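PDB 5KF0: aldehyde dehydrogenase from Burkholderia vietnamiensis, which probably catalyses the NAD(P)+-dependent oxidation of aldehydes to carboxylic acids and is seen here with NADPH bound. Local coordinates for residues A[14-19]-A[213-218]. Numbering follows the deposited sequence.
With NDP (NADPH dihydro-nicotinamide-adenine-dinucleotide phosphate), chain E.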
loop_
_atom_site.group_PDB
_atom_site.type_symbol
_atom_site.label_atom_id
_atom_site.label_comp_id
_atom_site.label_asym_id
_atom_site.label_seq_id
_atom_site.Cartn_x
_atom_site.Cartn_y
_atom_site.Cartn_z
ATOM N N TYR A 14 -43.932 -13.426 -1.621
ATOM C CA TYR A 14 -42.666 -13.117 -2.270
ATOM C C TYR A 14 -42.142 -14.350 -2.992
ATOM O O TYR A 14 -42.300 -15.477 -2.503
ATOM C CB TYR A 14 -41.591 -12.634 -1.258
ATOM C CG TYR A 14 -41.850 -11.235 -0.745
ATOM C CD1 TYR A 14 -41.205 -10.132 -1.302
ATOM C CD2 TYR A 14 -42.756 -11.012 0.279
ATOM C CE1 TYR A 14 -41.451 -8.854 -0.840
ATOM C CE2 TYR A 14 -43.010 -9.733 0.750
ATOM C CZ TYR A 14 -42.355 -8.660 0.183
ATOM O OH TYR A 14 -42.619 -7.393 0.645
ATOM N N PRO A 15 -41.506 -14.170 -4.147
ATOM C CA PRO A 15 -40.812 -15.279 -4.802
ATOM C C PRO A 15 -39.414 -15.436 -4.223
ATOM O O PRO A 15 -38.935 -14.591 -3.464
ATOM C CB PRO A 15 -40.741 -14.812 -6.255
ATOM C CG PRO A 15 -40.499 -13.309 -6.103
ATOM C CD PRO A 15 -41.269 -12.893 -4.844
ATOM N N TYR A 16 -38.752 -16.528 -4.595
ATOM C CA TYR A 16 -37.303 -16.548 -4.442
ATOM C C TYR A 16 -36.669 -16.208 -5.782
ATOM O O TYR A 16 -37.345 -16.103 -6.803
ATOM C CB TYR A 16 -36.766 -17.877 -3.873
ATOM C CG TYR A 16 -37.049 -19.178 -4.593
ATOM C CD1 TYR A 16 -36.593 -19.412 -5.892
ATOM C CD2 TYR A 16 -37.710 -20.214 -3.939
ATOM C CE1 TYR A 16 -36.830 -20.626 -6.529
ATOM C CE2 TYR A 16 -37.948 -21.420 -4.568
ATOM C CZ TYR A 16 -37.512 -21.623 -5.859
ATOM O OH TYR A 16 -37.745 -22.826 -6.492
ATOM N N TYR A 17 -35.357 -15.988 -5.767
ATOM C CA TYR A 17 -34.647 -15.552 -6.963
ATOM C C TYR A 17 -33.636 -16.612 -7.355
ATOM O O TYR A 17 -32.704 -16.904 -6.597
ATOM C CB TYR A 17 -33.996 -14.185 -6.751
ATOM C CG TYR A 17 -35.057 -13.110 -6.846
ATOM C CD1 TYR A 17 -35.295 -12.446 -8.045
ATOM C CD2 TYR A 17 -35.881 -12.826 -5.761
ATOM C CE1 TYR A 17 -36.302 -11.491 -8.150
ATOM C CE2 TYR A 17 -36.894 -11.873 -5.858
ATOM C CZ TYR A 17 -37.092 -11.213 -7.056
ATOM O OH TYR A 17 -38.095 -10.263 -7.168
ATOM N N LEU A 18 -33.848 -17.200 -8.528
ATOM C CA LEU A 18 -33.019 -18.277 -9.052
ATOM C C LEU A 18 -32.392 -17.770 -10.341
ATOM O O LEU A 18 -33.109 -17.475 -11.308
ATOM C CB LEU A 18 -33.856 -19.538 -9.292
ATOM C CG LEU A 18 -33.181 -20.706 -10.009
ATOM C CD1 LEU A 18 -32.030 -21.206 -9.192
ATOM C CD2 LEU A 18 -34.191 -21.831 -10.273
ATOM N N ALA A 19 -31.062 -17.682 -10.355
ATOM C CA ALA A 19 -30.315 -17.174 -11.510
ATOM C C ALA A 19 -30.913 -15.860 -12.011
ATOM O O ALA A 19 -31.277 -15.706 -13.183
ATOM C CB ALA A 19 -30.246 -18.218 -12.622
ATOM N N VAL A 213 -31.074 -15.858 -4.560
ATOM C CA VAL A 213 -31.391 -15.635 -3.149
ATOM C C VAL A 213 -32.492 -16.634 -2.806
ATOM O O VAL A 213 -33.617 -16.531 -3.313
ATOM C CB VAL A 213 -31.819 -14.188 -2.857
ATOM C CG1 VAL A 213 -32.201 -14.032 -1.376
ATOM C CG2 VAL A 213 -30.681 -13.212 -3.219
ATOM N N LEU A 214 -32.162 -17.616 -1.975
ATOM C CA LEU A 214 -33.002 -18.798 -1.777
ATOM C C LEU A 214 -33.300 -18.998 -0.299
ATOM O O LEU A 214 -32.414 -19.460 0.450
ATOM C CB LEU A 214 -32.320 -20.045 -2.340
ATOM C CG LEU A 214 -31.980 -20.052 -3.829
ATOM C CD1 LEU A 214 -31.317 -21.373 -4.195
ATOM C CD2 LEU A 214 -33.222 -19.833 -4.674
ATOM N N PRO A 215 -34.509 -18.700 0.157
ATOM C CA PRO A 215 -34.883 -19.073 1.525
ATOM C C PRO A 215 -34.892 -20.587 1.663
ATOM O O PRO A 215 -35.379 -21.300 0.787
ATOM C CB PRO A 215 -36.289 -18.480 1.686
ATOM C CG PRO A 215 -36.415 -17.445 0.576
ATOM C CD PRO A 215 -35.589 -17.994 -0.551
ATOM N N ALA A 216 -34.339 -21.074 2.770
ATOM C CA ALA A 216 -34.299 -22.503 3.051
ATOM C C ALA A 216 -33.983 -22.678 4.525
ATOM O O ALA A 216 -33.145 -21.953 5.068
ATOM C CB ALA A 216 -33.242 -23.226 2.200
ATOM N N HIS A 217 -34.671 -23.615 5.170
ATOM C CA HIS A 217 -34.369 -23.922 6.564
ATOM C C HIS A 217 -33.027 -24.636 6.680
ATOM O O HIS A 217 -32.586 -25.326 5.758
ATOM C CB HIS A 217 -35.468 -24.797 7.166
ATOM C CG HIS A 217 -36.812 -24.143 7.205
ATOM N ND1 HIS A 217 -37.123 -23.137 8.095
ATOM C CD2 HIS A 217 -37.938 -24.370 6.486
ATOM C CE1 HIS A 217 -38.378 -22.761 7.911
ATOM N NE2 HIS A 217 -38.897 -23.497 6.945
ATOM N N ARG A 218 -32.390 -24.489 7.848
ATOM C CA ARG A 218 -31.100 -25.134 8.089
ATOM C C ARG A 218 -31.124 -26.622 7.746
ATOM O O ARG A 218 -30.148 -27.154 7.204
ATOM C CB ARG A 218 -30.679 -24.928 9.544
ATOM C CG ARG A 218 -31.718 -25.334 10.591
ATOM C CD ARG A 218 -31.306 -24.788 11.950
ATOM N NE ARG A 218 -31.404 -23.330 11.976
ATOM C CZ ARG A 218 -30.851 -22.548 12.902
ATOM N NH1 ARG A 218 -30.140 -23.077 13.892
ATOM N NH2 ARG A 218 -31.010 -21.240 12.835
HETATM P PA NDP E . -27.993 -19.070 13.612
HETATM O O1A NDP E . -26.639 -19.684 13.732
HETATM O O2A NDP E . -29.053 -19.815 14.424
HETATM O O5B NDP E . -28.478 -18.974 12.101
HETATM C C5B NDP E . -27.685 -18.165 11.197
HETATM C C4B NDP E . -27.920 -18.642 9.789
HETATM O O4B NDP E . -27.349 -19.960 9.624
HETATM C C3B NDP E . -29.395 -18.771 9.386
HETATM O O3B NDP E . -29.559 -18.456 8.006
HETATM C C2B NDP E . -29.647 -20.262 9.612
HETATM O O2B NDP E . -30.733 -20.813 8.838
HETATM C C1B NDP E . -28.335 -20.813 9.084
HETATM N N9A NDP E . -28.047 -22.181 9.492
HETATM C C8A NDP E . -28.108 -22.733 10.745
HETATM N N7A NDP E . -27.724 -23.987 10.793
HETATM C C5A NDP E . -27.391 -24.280 9.480
HETATM C C6A NDP E . -26.899 -25.445 8.859
HETATM N N6A NDP E . -26.679 -26.599 9.503
HETATM N N1A NDP E . -26.652 -25.392 7.531
HETATM C C2A NDP E . -26.891 -24.254 6.875
HETATM N N3A NDP E . -27.358 -23.096 7.348
HETATM C C4A NDP E . -27.589 -23.177 8.666
HETATM O O3 NDP E . -27.915 -17.556 14.087
HETATM P PN NDP E . -29.017 -16.427 14.294
HETATM O O1N NDP E . -29.766 -16.220 13.028
HETATM O O2N NDP E . -29.837 -16.822 15.496
HETATM O O5D NDP E . -28.186 -15.113 14.605
HETATM C C5D NDP E . -27.589 -14.799 15.874
HETATM C C4D NDP E . -26.139 -15.213 15.848
HETATM O O4D NDP E . -25.449 -14.530 14.768
HETATM C C3D NDP E . -25.400 -14.847 17.138
HETATM O O3D NDP E . -24.527 -15.879 17.583
HETATM C C2D NDP E . -24.647 -13.582 16.730
HETATM O O2D NDP E . -23.506 -13.246 17.510
HETATM C C1D NDP E . -24.286 -13.912 15.288
HETATM N N1N NDP E . -23.990 -12.666 14.592
HETATM C C2N NDP E . -22.740 -12.409 14.080
HETATM C C3N NDP E . -22.393 -11.208 13.577
HETATM C C7N NDP E . -21.068 -10.961 12.947
HETATM O O7N NDP E . -21.014 -10.151 12.010
HETATM N N7N NDP E . -19.989 -11.557 13.449
HETATM C C4N NDP E . -23.336 -10.063 13.673
HETATM C C5N NDP E . -24.729 -10.534 13.923
HETATM C C6N NDP E . -24.971 -11.735 14.413
HETATM P P2B NDP E . -32.277 -20.774 9.394
HETATM O O1X NDP E . -32.302 -19.939 10.618
HETATM O O2X NDP E . -33.047 -20.270 8.209
HETATM O O3X NDP E . -32.665 -22.212 9.668
#
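Tyr17 and Val213 pair through their backbones. Tyr17 N donates to Val213 O at 3.1 Å, nearly straight at 173°. Val213 N returns a bond to Tyr17 O, more bent at 143°. The two residues form a single antiparallel, hydrogen-bonded pair. Tyr16 adds its side chain to the contact. Its CB touches Val213 O and also packs against Pro215 CD, 3.5 Å away. CG lies between the backbone N and the carbonyl carbon (chi1 58°). From there the ring crosses Leu214 obliquely, with Tyr16 CD1 3.6 Å from Leu214 CD2. CE1 is looser against that methyl, and the rest of the ring leads away. Leu214 CD2 also touches the carbonyl oxygen of Tyr17. Helix 48-60 adds Ala50 beside Tyr16 and Ala54 beside Leu214.

The bridge joins the N-terminal strand 13-18 to strand 211-213, an outermost strand of the parallel part of the Rossmann-like cofactor-binding sheet of the aldehyde dehydrogenase fold. Beyond strand 211-213 the chain runs on to NADPH.

There Arg218 CB meets the adenine at N7A, CG nears phosphate oxygen O3X, and CD lies near both. Arg218 NE donates to NADPH O3X at 2.9 Å, and the backbone N binds that oxygen too. Adenine C8A lies over the centre of one guanidinium face, 3.5 Å above the plane, nearest CZ. NH1 only comes near O2A and C8A. NH2 bonds O1X in the guanidinium plane, nearly straight, and also O2A, bridging the 2'-phosphate and the adenosine-side phosphate; the positive charge probably helps to offset theirs. Lys185 NZ bonds both NADPH and Ala216 O.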